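Protein DOA1 (Saccharomyces cerevisiae, PDB 3ODT) probably binds ubiquitin through its seven-bladed WD40 beta propeller and takes part in regulating the turnover of F-box proteins. Local coordinates at residues 15-20 against 42-47; 53-58 against 84-89; 144-149 against 161-166; 165-170 against 177-182. All blocks are in the same frame, centred on the assembly; numbering follows the deposited sequence.

Contact 1 (15-20 against 42-47); sequences KGHDQD and RLWSKD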
loop_
_atom_site.group_PDB
_atom_site.type_symbol
_atom_site.label_atom_id
_atom_site.label_comp_id
_atom_site.label_asym_id
_atom_site.label_seq_id
_atom_site.Cartn_x
_atom_site.Cartn_y
_atom_site.Cartn_z
ATOM N N LYS A 15 -15.225 -12.264 -2.228
ATOM C CA LYS A 15 -15.990 -11.793 -3.360
ATOM C C LYS A 15 -17.025 -10.759 -2.902
ATOM O O LYS A 15 -17.696 -10.963 -1.916
ATOM C CB LYS A 15 -16.686 -12.998 -4.013
ATOM C CG LYS A 15 -17.493 -12.678 -5.251
ATOM C CD LYS A 15 -18.094 -13.912 -5.892
ATOM C CE LYS A 15 -18.809 -13.523 -7.232
ATOM N NZ LYS A 15 -19.476 -14.629 -7.991
ATOM N N GLY A 16 -17.127 -9.652 -3.623
ATOM C CA GLY A 16 -18.141 -8.660 -3.337
ATOM C C GLY A 16 -17.953 -7.380 -4.137
ATOM O O GLY A 16 -18.928 -6.762 -4.563
ATOM N N HIS A 17 -16.707 -6.958 -4.333
ATOM C CA HIS A 17 -16.484 -5.757 -5.109
ATOM C C HIS A 17 -16.925 -5.955 -6.559
ATOM O O HIS A 17 -16.771 -7.032 -7.135
ATOM C CB HIS A 17 -15.003 -5.355 -5.070
ATOM C CG HIS A 17 -14.582 -4.697 -3.794
ATOM N ND1 HIS A 17 -15.078 -3.480 -3.397
ATOM C CD2 HIS A 17 -13.726 -5.100 -2.819
ATOM C CE1 HIS A 17 -14.515 -3.133 -2.253
ATOM N NE2 HIS A 17 -13.705 -4.107 -1.877
ATOM N N ASP A 18 -17.416 -4.883 -7.169
ATOM C CA ASP A 18 -17.885 -4.942 -8.547
ATOM C C ASP A 18 -16.907 -4.325 -9.573
ATOM O O ASP A 18 -17.200 -4.301 -10.766
ATOM C CB ASP A 18 -19.224 -4.227 -8.653
ATOM C CG ASP A 18 -20.283 -4.896 -7.827
ATOM O OD1 ASP A 18 -20.312 -6.156 -7.818
ATOM O OD2 ASP A 18 -21.094 -4.158 -7.225
ATOM N N GLN A 19 -15.799 -3.762 -9.087
ATOM C CA GLN A 19 -14.734 -3.273 -9.958
ATOM C C GLN A 19 -13.390 -3.515 -9.272
ATOM O O GLN A 19 -13.346 -4.060 -8.171
ATOM C CB GLN A 19 -14.926 -1.782 -10.273
ATOM C CG GLN A 19 -16.201 -1.450 -11.027
ATOM C CD GLN A 19 -16.212 -1.950 -12.453
ATOM O OE1 GLN A 19 -15.161 -2.215 -13.042
ATOM N NE2 GLN A 19 -17.419 -2.086 -13.029
ATOM N N ASP A 20 -12.299 -3.111 -9.914
ATOM C CA ASP A 20 -10.994 -3.507 -9.427
ATOM C C ASP A 20 -10.834 -3.173 -7.957
ATOM O O ASP A 20 -11.234 -2.088 -7.513
ATOM C CB ASP A 20 -9.861 -2.796 -10.187
ATOM C CG ASP A 20 -9.732 -3.243 -11.622
ATOM O OD1 ASP A 20 -10.687 -3.778 -12.185
ATOM O OD2 ASP A 20 -8.644 -3.067 -12.179
ATOM N N ARG A 42 -14.910 -2.038 1.969
ATOM C CA ARG A 42 -15.426 -3.255 2.574
ATOM C C ARG A 42 -14.547 -3.750 3.680
ATOM O O ARG A 42 -13.318 -3.736 3.581
ATOM C CB ARG A 42 -15.610 -4.325 1.510
ATOM C CG ARG A 42 -16.700 -3.946 0.570
ATOM C CD ARG A 42 -16.844 -4.914 -0.549
ATOM N NE ARG A 42 -17.534 -4.237 -1.642
ATOM C CZ ARG A 42 -18.742 -4.522 -2.086
ATOM N NH1 ARG A 42 -19.465 -5.477 -1.544
ATOM N NH2 ARG A 42 -19.207 -3.816 -3.087
ATOM N N LEU A 43 -15.205 -4.160 4.752
ATOM C CA LEU A 43 -14.587 -4.785 5.910
ATOM C C LEU A 43 -14.971 -6.248 5.882
ATOM O O LEU A 43 -16.171 -6.601 5.833
ATOM C CB LEU A 43 -15.091 -4.133 7.187
ATOM C CG LEU A 43 -14.553 -4.755 8.463
ATOM C CD1 LEU A 43 -13.043 -4.568 8.576
ATOM C CD2 LEU A 43 -15.253 -4.122 9.651
ATOM N N TRP A 44 -13.951 -7.094 5.904
ATOM C CA TRP A 44 -14.123 -8.534 5.854
ATOM C C TRP A 44 -13.693 -9.081 7.210
ATOM O O TRP A 44 -12.590 -8.768 7.691
ATOM C CB TRP A 44 -13.253 -9.131 4.732
ATOM C CG TRP A 44 -13.383 -8.451 3.386
ATOM C CD1 TRP A 44 -12.692 -7.358 2.947
ATOM C CD2 TRP A 44 -14.195 -8.875 2.277
ATOM N NE1 TRP A 44 -13.059 -7.042 1.670
ATOM C CE2 TRP A 44 -13.966 -7.972 1.228
ATOM C CE3 TRP A 44 -15.112 -9.902 2.088
ATOM C CZ2 TRP A 44 -14.620 -8.064 0.020
ATOM C CZ3 TRP A 44 -15.758 -10.004 0.869
ATOM C CH2 TRP A 44 -15.517 -9.081 -0.147
ATOM N N SER A 45 -14.576 -9.864 7.826
ATOM C CA SER A 45 -14.348 -10.463 9.132
ATOM C C SER A 45 -14.391 -11.945 9.063
ATOM O O SER A 45 -15.280 -12.519 8.419
ATOM C CB SER A 45 -15.430 -10.007 10.111
ATOM O OG SER A 45 -15.456 -8.608 10.116
ATOM N N LYS A 46 -13.448 -12.566 9.769
ATOM C CA LYS A 46 -13.379 -14.012 9.833
ATOM C C LYS A 46 -13.971 -14.522 11.112
ATOM O O LYS A 46 -13.554 -14.140 12.204
ATOM C CB LYS A 46 -11.941 -14.482 9.728
ATOM C CG LYS A 46 -11.851 -15.964 9.476
ATOM C CD LYS A 46 -10.447 -16.457 9.293
ATOM C CE LYS A 46 -10.481 -17.937 8.927
ATOM N NZ LYS A 46 -9.175 -18.467 8.506
ATOM N N ASP A 47 -14.972 -15.386 10.972
ATOM C CA ASP A 47 -15.547 -16.127 12.087
ATOM C C ASP A 47 -15.068 -17.558 11.914
ATOM O O ASP A 47 -14.082 -17.971 12.524
ATOM C CB ASP A 47 -17.072 -16.065 12.053
ATOM C CG ASP A 47 -17.703 -16.521 13.355
ATOM O OD1 ASP A 47 -17.025 -17.226 14.130
ATOM O OD2 ASP A 47 -18.877 -16.171 13.602
#
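G16 and H17 form the GH dipeptide of a WD40 repeat, here in the loop between strands 9-14 and 21-26, and they meet R42 and W44 on strand 40-46. H17 and W44 belong to the Asp-His-Ser-Trp tetrad that marks the repeat: the imidazole NE2 and the indole NE1 both bond to S34 OG, and H17 ND1 bonds to D38 OD2. R42 lies against the imidazole. Its chain is extended from CG to NE and slides past the ring in the opposite direction, placing R42 CD over the face of the H17 ring, 3.5 Å from its centroid and 16° off the normal, a CH-pi contact. R42 NE lies toward the rim of that face, 3.0 Å above the H17 plane. The guanidinium is turned 72° from the imidazole and has G16 O over one of its faces, with CZ of R42 3.3 Å from that oxygen. NE bonds to T40 OG1, and NH2 makes a salt bridge to D38 OD2. An alanine in place of R42 would probably leave D38 without that ionic mate and the imidazole face without the cover of CG and CD. A CB on G16 would come 3.2 Å from R42 NH1, so the missing side chain suits this tight passage. D20, at the far end of the loop, shares a calcium ion with S285 and N287. W44 presents its edge to the loop: K15 O lies in the indole plane 3.4 Å from W44 CH2, and G16 N, buried with no polar partner, lies near the same atom at 3.9 Å.

Contact 2 (53-58 against 84-89); sequences TVVYTG and NGVPLF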
loop_
_atom_site.group_PDB
_atom_site.type_symbol
_atom_site.label_atom_id
_atom_site.label_comp_id
_atom_site.label_asym_id
_atom_site.label_seq_id
_atom_site.Cartn_x
_atom_site.Cartn_y
_atom_site.Cartn_z
ATOM N N THR A 53 -18.757 -6.855 4.582
ATOM C CA THR A 53 -19.784 -5.844 4.717
ATOM C C THR A 53 -19.276 -4.517 4.135
ATOM O O THR A 53 -18.100 -4.165 4.268
ATOM C CB THR A 53 -20.107 -5.568 6.196
ATOM O OG1 THR A 53 -20.362 -6.797 6.878
ATOM C CG2 THR A 53 -21.330 -4.717 6.298
ATOM N N VAL A 54 -20.159 -3.765 3.496
ATOM C CA VAL A 54 -19.822 -2.453 2.991
ATOM C C VAL A 54 -19.954 -1.451 4.125
ATOM O O VAL A 54 -21.044 -1.284 4.690
ATOM C CB VAL A 54 -20.732 -2.017 1.821
ATOM C CG1 VAL A 54 -20.418 -0.605 1.404
ATOM C CG2 VAL A 54 -20.552 -2.958 0.648
ATOM N N VAL A 55 -18.857 -0.776 4.448
ATOM C CA VAL A 55 -18.858 0.194 5.542
ATOM C C VAL A 55 -18.893 1.619 5.026
ATOM O O VAL A 55 -19.139 2.546 5.793
ATOM C CB VAL A 55 -17.666 -0.020 6.501
ATOM C CG1 VAL A 55 -17.804 -1.381 7.228
ATOM C CG2 VAL A 55 -16.353 0.080 5.779
ATOM N N TYR A 56 -18.693 1.788 3.719
ATOM C CA TYR A 56 -18.846 3.102 3.087
ATOM C C TYR A 56 -19.084 2.939 1.588
ATOM O O TYR A 56 -18.453 2.122 0.944
ATOM C CB TYR A 56 -17.589 3.983 3.303
ATOM C CG TYR A 56 -17.620 5.272 2.485
ATOM C CD1 TYR A 56 -18.131 6.446 3.011
ATOM C CD2 TYR A 56 -17.145 5.295 1.177
ATOM C CE1 TYR A 56 -18.150 7.616 2.242
ATOM C CE2 TYR A 56 -17.144 6.439 0.424
ATOM C CZ TYR A 56 -17.645 7.595 0.946
ATOM O OH TYR A 56 -17.657 8.731 0.148
ATOM N N THR A 57 -19.989 3.740 1.053
ATOM C CA THR A 57 -20.226 3.824 -0.384
ATOM C C THR A 57 -20.244 5.268 -0.819
ATOM O O THR A 57 -20.865 6.126 -0.166
ATOM C CB THR A 57 -21.582 3.246 -0.802
ATOM O OG1 THR A 57 -21.735 1.938 -0.264
ATOM C CG2 THR A 57 -21.647 3.151 -2.304
ATOM N N GLY A 58 -19.598 5.508 -1.963
ATOM C CA GLY A 58 -19.646 6.787 -2.663
ATOM C C GLY A 58 -19.511 6.540 -4.152
ATOM O O GLY A 58 -19.342 5.392 -4.588
ATOM N N ASN A 84 -11.299 10.226 3.634
ATOM C CA ASN A 84 -12.329 10.059 4.651
ATOM C C ASN A 84 -11.975 8.903 5.573
ATOM O O ASN A 84 -11.104 8.077 5.261
ATOM C CB ASN A 84 -13.708 9.871 4.008
ATOM C CG ASN A 84 -14.154 11.090 3.238
ATOM O OD1 ASN A 84 -14.542 12.127 3.811
ATOM N ND2 ASN A 84 -14.123 10.978 1.935
ATOM N N GLY A 85 -12.657 8.850 6.704
ATOM C CA GLY A 85 -12.457 7.788 7.654
ATOM C C GLY A 85 -13.782 7.302 8.168
ATOM O O GLY A 85 -14.713 8.088 8.404
ATOM N N VAL A 86 -13.886 5.990 8.317
ATOM C CA VAL A 86 -15.054 5.393 8.958
ATOM C C VAL A 86 -14.649 4.361 9.996
ATOM O O VAL A 86 -13.597 3.723 9.870
ATOM C CB VAL A 86 -15.994 4.694 7.946
ATOM C CG1 VAL A 86 -16.589 5.711 6.979
ATOM C CG2 VAL A 86 -15.295 3.576 7.215
ATOM N N PRO A 87 -15.500 4.179 11.013
ATOM C CA PRO A 87 -15.235 3.150 12.014
ATOM C C PRO A 87 -15.508 1.757 11.457
ATOM O O PRO A 87 -16.047 1.605 10.370
ATOM C CB PRO A 87 -16.219 3.497 13.150
ATOM C CG PRO A 87 -17.319 4.239 12.481
ATOM C CD PRO A 87 -16.655 5.018 11.381
ATOM N N LEU A 88 -15.135 0.741 12.217
ATOM C CA LEU A 88 -15.268 -0.632 11.773
ATOM C C LEU A 88 -16.729 -1.079 11.855
ATOM O O LEU A 88 -17.040 -2.204 11.536
ATOM C CB LEU A 88 -14.392 -1.524 12.651
ATOM C CG LEU A 88 -12.900 -1.162 12.547
ATOM C CD1 LEU A 88 -12.113 -1.922 13.597
ATOM C CD2 LEU A 88 -12.324 -1.441 11.157
ATOM N N PHE A 89 -17.607 -0.192 12.322
ATOM C CA PHE A 89 -19.032 -0.504 12.518
ATOM C C PHE A 89 -19.927 0.466 11.750
ATOM O O PHE A 89 -21.144 0.517 11.989
ATOM C CB PHE A 89 -19.390 -0.489 14.008
ATOM C CG PHE A 89 -18.904 0.737 14.752
ATOM C CD1 PHE A 89 -19.532 1.961 14.602
ATOM C CD2 PHE A 89 -17.830 0.651 15.620
ATOM C CE1 PHE A 89 -19.084 3.084 15.291
ATOM C CE2 PHE A 89 -17.373 1.764 16.309
ATOM C CZ PHE A 89 -17.999 2.984 16.148
#
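V86, V55 and Y56 carry this contact, and V86 is shared between the other two. Its CG2 meets CG2 of V55 at 3.9 Å, where the two valines cross obliquely. The other branch of V86 faces Y56, with CG1 4.2 Å from CB of the tyrosine. V86 CG1 is anti to its own carbonyl carbon (chi1 -64°) and CG2 lies between that carbon and the backbone N, an arrangement that spreads the two methyls, one to each partner. V55 also comes near the backbone of 84-89: its CB is 4.5 Å from P87 O and its CG1 equally far from L88 O. Two consecutive residues can point at the same strand because V55 and Y56 form a classic beta bulge opposite V41, to which both are bonded through the backbone. The bulge lies on strand 50-57, the outer strand of one propeller blade, while strand 83-87 is the third strand of the next blade. The contact is therefore apolar packing between adjacent blades rather than sheet pairing, and the short strand axes stay 7.6 Å apart with their directions 146° from each other. On the first blade V55 also touches V41 and L43. Beyond CB, the tyrosine has CG anti to its backbone N, and its ring meets that of F76, on strand 73-78 of the second blade, with the planes at about 45°. F76 also touches V86, the same valine that meets Y56 CB.

Contact 3 (144-149 against 161-166); sequences SVWDAK and ASADKT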
loop_
_atom_site.group_PDB
_atom_site.type_symbol
_atom_site.label_atom_id
_atom_site.label_comp_id
_atom_site.label_asym_id
_atom_site.label_seq_id
_atom_site.Cartn_x
_atom_site.Cartn_y
_atom_site.Cartn_z
ATOM N N SER A 144 3.110 13.055 -10.555
ATOM C CA SER A 144 2.323 12.369 -9.537
ATOM C C SER A 144 3.197 11.684 -8.509
ATOM O O SER A 144 4.220 11.096 -8.847
ATOM C CB SER A 144 1.425 11.337 -10.198
ATOM O OG SER A 144 0.493 11.989 -11.023
ATOM N N VAL A 145 2.750 11.734 -7.271
ATOM C CA VAL A 145 3.378 11.061 -6.152
ATOM C C VAL A 145 2.594 9.774 -5.895
ATOM O O VAL A 145 1.461 9.782 -5.403
ATOM C CB VAL A 145 3.404 11.970 -4.922
ATOM C CG1 VAL A 145 3.899 11.192 -3.699
ATOM C CG2 VAL A 145 4.281 13.194 -5.180
ATOM N N TRP A 146 3.197 8.666 -6.306
ATOM C CA TRP A 146 2.540 7.371 -6.233
ATOM C C TRP A 146 2.562 6.776 -4.840
ATOM O O TRP A 146 1.679 5.961 -4.501
ATOM C CB TRP A 146 3.208 6.403 -7.197
ATOM C CG TRP A 146 2.650 6.554 -8.585
ATOM C CD1 TRP A 146 3.278 7.090 -9.674
ATOM C CD2 TRP A 146 1.356 6.150 -9.021
ATOM N NE1 TRP A 146 2.447 7.031 -10.769
ATOM C CE2 TRP A 146 1.268 6.446 -10.394
ATOM C CE3 TRP A 146 0.277 5.511 -8.388
ATOM C CZ2 TRP A 146 0.135 6.166 -11.143
ATOM C CZ3 TRP A 146 -0.858 5.236 -9.138
ATOM C CH2 TRP A 146 -0.904 5.548 -10.513
ATOM N N ASP A 147 3.553 7.140 -4.020
ATOM C CA ASP A 147 3.605 6.639 -2.657
ATOM C C ASP A 147 4.313 7.607 -1.733
ATOM O O ASP A 147 5.114 8.416 -2.160
ATOM C CB ASP A 147 4.268 5.261 -2.603
ATOM C CG ASP A 147 3.946 4.519 -1.303
ATOM O OD1 ASP A 147 2.902 4.801 -0.688
ATOM O OD2 ASP A 147 4.766 3.675 -0.868
ATOM N N ALA A 148 4.009 7.477 -0.449
ATOM C CA ALA A 148 4.572 8.298 0.608
ATOM C C ALA A 148 4.539 7.474 1.890
ATOM O O ALA A 148 3.535 6.792 2.209
ATOM C CB ALA A 148 3.777 9.625 0.790
ATOM N N LYS A 149 5.641 7.526 2.616
ATOM C CA LYS A 149 5.818 6.753 3.844
ATOM C C LYS A 149 6.503 7.579 4.910
ATOM O O LYS A 149 7.333 8.456 4.610
ATOM C CB LYS A 149 6.659 5.518 3.571
ATOM C CG LYS A 149 6.015 4.483 2.676
ATOM C CD LYS A 149 4.786 3.853 3.303
ATOM C CE LYS A 149 4.508 2.455 2.743
ATOM N NZ LYS A 149 3.831 2.456 1.433
ATOM N N ALA A 161 7.704 8.745 -3.463
ATOM C CA ALA A 161 8.026 8.119 -4.731
ATOM C C ALA A 161 7.162 8.732 -5.807
ATOM O O ALA A 161 5.939 8.883 -5.628
ATOM C CB ALA A 161 7.713 6.644 -4.663
ATOM N N SER A 162 7.762 9.027 -6.952
ATOM C CA SER A 162 7.073 9.789 -7.990
ATOM C C SER A 162 7.250 9.306 -9.418
ATOM O O SER A 162 8.247 8.673 -9.791
ATOM C CB SER A 162 7.490 11.266 -7.846
ATOM O OG SER A 162 6.999 12.111 -8.861
ATOM N N ALA A 163 6.265 9.657 -10.250
ATOM C CA ALA A 163 6.345 9.488 -11.688
ATOM C C ALA A 163 7.460 10.319 -12.302
ATOM O O ALA A 163 7.802 10.118 -13.481
ATOM C CB ALA A 163 4.984 9.851 -12.345
ATOM N N ASP A 164 8.043 11.238 -11.521
ATOM C CA ASP A 164 9.170 12.016 -12.043
ATOM C C ASP A 164 10.487 11.231 -11.969
ATOM O O ASP A 164 11.543 11.741 -12.293
ATOM C CB ASP A 164 9.264 13.409 -11.388
ATOM C CG ASP A 164 9.717 13.379 -9.930
ATOM O OD1 ASP A 164 10.123 12.323 -9.414
ATOM O OD2 ASP A 164 9.646 14.442 -9.276
ATOM N N LYS A 165 10.377 9.957 -11.606
ATOM C CA LYS A 165 11.492 8.995 -11.598
ATOM C C LYS A 165 12.435 9.169 -10.406
ATOM O O LYS A 165 13.540 8.674 -10.418
ATOM C CB LYS A 165 12.256 8.985 -12.927
ATOM C CG LYS A 165 11.342 8.834 -14.116
ATOM C CD LYS A 165 12.115 8.663 -15.413
ATOM C CE LYS A 165 12.812 9.961 -15.799
ATOM N NZ LYS A 165 13.596 9.863 -17.093
ATOM N N THR A 166 11.973 9.878 -9.378
ATOM C CA THR A 166 12.790 10.091 -8.188
ATOM C C THR A 166 12.054 9.663 -6.927
ATOM O O THR A 166 10.810 9.570 -6.898
ATOM C CB THR A 166 13.224 11.560 -7.994
ATOM O OG1 THR A 166 12.097 12.332 -7.538
ATOM C CG2 THR A 166 13.848 12.170 -9.275
#
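S144 opens the pairing with its carbonyl oxygen, which two donors grip. A163 N reaches S144 O nearly along the C=O axis at 2.9 Å, and S162 OG meets S144 O from above the carbonyl plane at 3.0 Å. S162 OG also accepts from D164 N, closing an ST turn at the start of the type I turn 162-165. V145 forms a non-hydrogen-bonded pair with S162, its CG1 3.6 Å from A161 O. W146 and D147 both face A161 in a classic beta bulge, each giving a weak N-H bond to A161 O. The bulge interrupts the antiparallel pairing of strands 145-150 and 157-162, the first two strands of a WD40 propeller blade. The W146 indole has A163 N near its plane at the edge, and its CD1 packs on A163 CB at 4.2 Å. Its ring also meets W122 edge to face and R188 by a cation-pi contact. Past the bulge, D147 O accepts from A161 N at 2.9 Å, while the aspartate carboxylate turns away from 161-166. D147 OD2, also bonded to L190 N, receives K149 NZ on the syn lone pair at 2.8 Å, a salt bridge within the strand.

Contact 4 (165-170 against 177-182); sequences KTIKLW and KTFSGI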
loop_
_atom_site.group_PDB
_atom_site.type_symbol
_atom_site.label_atom_id
_atom_site.label_comp_id
_atom_site.label_asym_id
_atom_site.label_seq_id
_atom_site.Cartn_x
_atom_site.Cartn_y
_atom_site.Cartn_z
ATOM N N LYS A 165 10.377 9.957 -11.606
ATOM C CA LYS A 165 11.492 8.995 -11.598
ATOM C C LYS A 165 12.435 9.169 -10.406
ATOM O O LYS A 165 13.540 8.674 -10.418
ATOM C CB LYS A 165 12.256 8.985 -12.927
ATOM C CG LYS A 165 11.342 8.834 -14.116
ATOM C CD LYS A 165 12.115 8.663 -15.413
ATOM C CE LYS A 165 12.812 9.961 -15.799
ATOM N NZ LYS A 165 13.596 9.863 -17.093
ATOM N N THR A 166 11.973 9.878 -9.378
ATOM C CA THR A 166 12.790 10.091 -8.188
ATOM C C THR A 166 12.054 9.663 -6.927
ATOM O O THR A 166 10.810 9.570 -6.898
ATOM C CB THR A 166 13.224 11.560 -7.994
ATOM O OG1 THR A 166 12.097 12.332 -7.538
ATOM C CG2 THR A 166 13.848 12.170 -9.275
ATOM N N ILE A 167 12.858 9.415 -5.898
ATOM C CA ILE A 167 12.427 9.202 -4.514
ATOM C C ILE A 167 12.986 10.395 -3.746
ATOM O O ILE A 167 14.135 10.760 -3.972
ATOM C CB ILE A 167 12.980 7.876 -3.958
ATOM C CG1 ILE A 167 12.356 6.721 -4.755
ATOM C CG2 ILE A 167 12.648 7.716 -2.496
ATOM C CD1 ILE A 167 13.303 5.659 -5.107
ATOM N N LYS A 168 12.191 11.014 -2.873
ATOM C CA LYS A 168 12.678 12.126 -2.074
ATOM C C LYS A 168 12.516 11.823 -0.605
ATOM O O LYS A 168 11.452 11.325 -0.191
ATOM C CB LYS A 168 11.961 13.429 -2.429
ATOM C CG LYS A 168 12.394 14.000 -3.780
ATOM C CD LYS A 168 11.542 15.174 -4.255
ATOM C CE LYS A 168 11.950 15.609 -5.680
ATOM N NZ LYS A 168 13.290 16.227 -5.718
ATOM N N LEU A 169 13.547 12.142 0.170
ATOM C CA LEU A 169 13.516 12.127 1.618
ATOM C C LEU A 169 13.330 13.556 2.118
ATOM O O LEU A 169 13.982 14.487 1.629
ATOM C CB LEU A 169 14.827 11.560 2.138
ATOM C CG LEU A 169 15.074 11.630 3.642
ATOM C CD1 LEU A 169 14.102 10.741 4.401
ATOM C CD2 LEU A 169 16.513 11.228 3.974
ATOM N N TRP A 170 12.400 13.738 3.044
ATOM C CA TRP A 170 11.961 15.039 3.532
ATOM C C TRP A 170 12.196 15.108 5.015
ATOM O O TRP A 170 12.133 14.092 5.706
ATOM C CB TRP A 170 10.448 15.161 3.320
ATOM C CG TRP A 170 9.981 14.977 1.936
ATOM C CD1 TRP A 170 9.888 13.795 1.256
ATOM C CD2 TRP A 170 9.531 15.997 1.040
ATOM N NE1 TRP A 170 9.416 14.028 -0.011
ATOM C CE2 TRP A 170 9.189 15.368 -0.171
ATOM C CE3 TRP A 170 9.363 17.387 1.152
ATOM C CZ2 TRP A 170 8.682 16.060 -1.256
ATOM C CZ3 TRP A 170 8.868 18.077 0.060
ATOM C CH2 TRP A 170 8.513 17.408 -1.126
ATOM N N LYS A 177 16.990 15.166 0.687
ATOM C CA LYS A 177 17.737 14.344 -0.263
ATOM C C LYS A 177 16.856 13.803 -1.384
ATOM O O LYS A 177 15.711 13.399 -1.134
ATOM C CB LYS A 177 18.388 13.177 0.476
ATOM C CG LYS A 177 19.384 12.384 -0.386
ATOM C CD LYS A 177 20.157 11.380 0.473
ATOM C CE LYS A 177 21.213 10.652 -0.326
ATOM N NZ LYS A 177 22.375 11.492 -0.753
ATOM N N THR A 178 17.401 13.799 -2.594
ATOM C CA THR A 178 16.740 13.208 -3.753
ATOM C C THR A 178 17.556 12.042 -4.264
ATOM O O THR A 178 18.783 12.128 -4.376
ATOM C CB THR A 178 16.523 14.251 -4.866
ATOM O OG1 THR A 178 15.668 15.284 -4.376
ATOM C CG2 THR A 178 15.861 13.630 -6.053
ATOM N N PHE A 179 16.866 10.929 -4.501
ATOM C CA PHE A 179 17.456 9.723 -5.075
ATOM C C PHE A 179 16.974 9.614 -6.528
ATOM O O PHE A 179 15.864 9.141 -6.812
ATOM C CB PHE A 179 17.025 8.481 -4.277
ATOM C CG PHE A 179 17.300 8.571 -2.790
ATOM C CD1 PHE A 179 18.468 8.048 -2.247
ATOM C CD2 PHE A 179 16.369 9.140 -1.933
ATOM C CE1 PHE A 179 18.718 8.126 -0.902
ATOM C CE2 PHE A 179 16.611 9.249 -0.593
ATOM C CZ PHE A 179 17.779 8.728 -0.063
ATOM N N SER A 180 17.814 10.058 -7.456
ATOM C CA SER A 180 17.450 10.120 -8.877
ATOM C C SER A 180 18.082 8.982 -9.660
ATOM O O SER A 180 17.782 8.797 -10.847
ATOM C CB SER A 180 17.879 11.437 -9.495
ATOM O OG SER A 180 19.291 11.497 -9.544
ATOM N N GLY A 181 18.939 8.216 -8.996
ATOM C CA GLY A 181 19.638 7.115 -9.655
ATOM C C GLY A 181 19.150 5.700 -9.362
ATOM O O GLY A 181 19.859 4.727 -9.658
ATOM N N ILE A 182 17.954 5.577 -8.798
ATOM C CA ILE A 182 17.444 4.265 -8.386
ATOM C C ILE A 182 16.643 3.616 -9.511
ATOM O O ILE A 182 16.857 2.444 -9.826
ATOM C CB ILE A 182 16.581 4.379 -7.121
ATOM C CG1 ILE A 182 17.348 5.175 -6.067
ATOM C CG2 ILE A 182 16.211 2.983 -6.604
ATOM C CD1 ILE A 182 18.671 4.569 -5.675
#
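K168 and T178 lie side by side on the same face of a beta hairpin, pointing the same way. At the root of the lysine, K168 CB is 4.0 Å from K177 O. K168 CG then passes 3.6 Å from T178 OG1, and CD and CE of K168 run on beside the same oxygen, at 4.1 Å and 4.0 Å. A bend at the last torsion (chi4 -69°) brings K168 NZ back to the threonine, where it donates to T178 OG1 at 2.9 Å and also borders CG2. An alanine in place of K168 would probably leave T178 OG1 without this donor and its flank without the methylene cover. T178 CG2 packs on CB and CG2 of T166. Beneath these side chains K168 and T178 form a non-hydrogen-bonded antiparallel pair, between the hydrogen-bonded pairs I167 with F179 and L169 with K177. F179 N gives I167 O an almost straight bond of 2.8 Å (174°). On the opposite face of the sheet, the F179 ring turns its edge to the strand: I167 O lies in the ring plane, 3.4 Å from F179 CD2, and CE2 touches L169 CB. I167 extends to I182, I167 CD1 4.1 Å from I182 CB, the two side chains crossing at about a right angle. Strands 167-171 and 174-179 are the third and outermost of their propeller blade. I167 and L169 rest on L159 of strand 157-162, while I167 and F179 reach across to F198 on strand 197-202 of the next blade, the two phenyl rings meeting edge to face.

Contacts 1 to 4 follow one another along a single propeller of seven four-stranded blades. Contacts 1 and 2 touch, their centres 12 Å apart, because strands 40-46 and 50-57 are neighbours in one blade; contact 1 ties that blade to the loop leading into it, and contact 2 joins it to the following blade. Contacts 3 and 4 share K165 and T166 and lie in another blade, centres 9 Å apart, the former pairing strands 145-150 and 157-162, the latter 167-171 and 174-179. Contact 1 is on the opposite side of the chain's centre from both, its centre 28 Å from contact 3 and 36 Å from contact 4. Contacts 3 and 4 are pairings within a blade, whereas contact 2 packs one blade on the next.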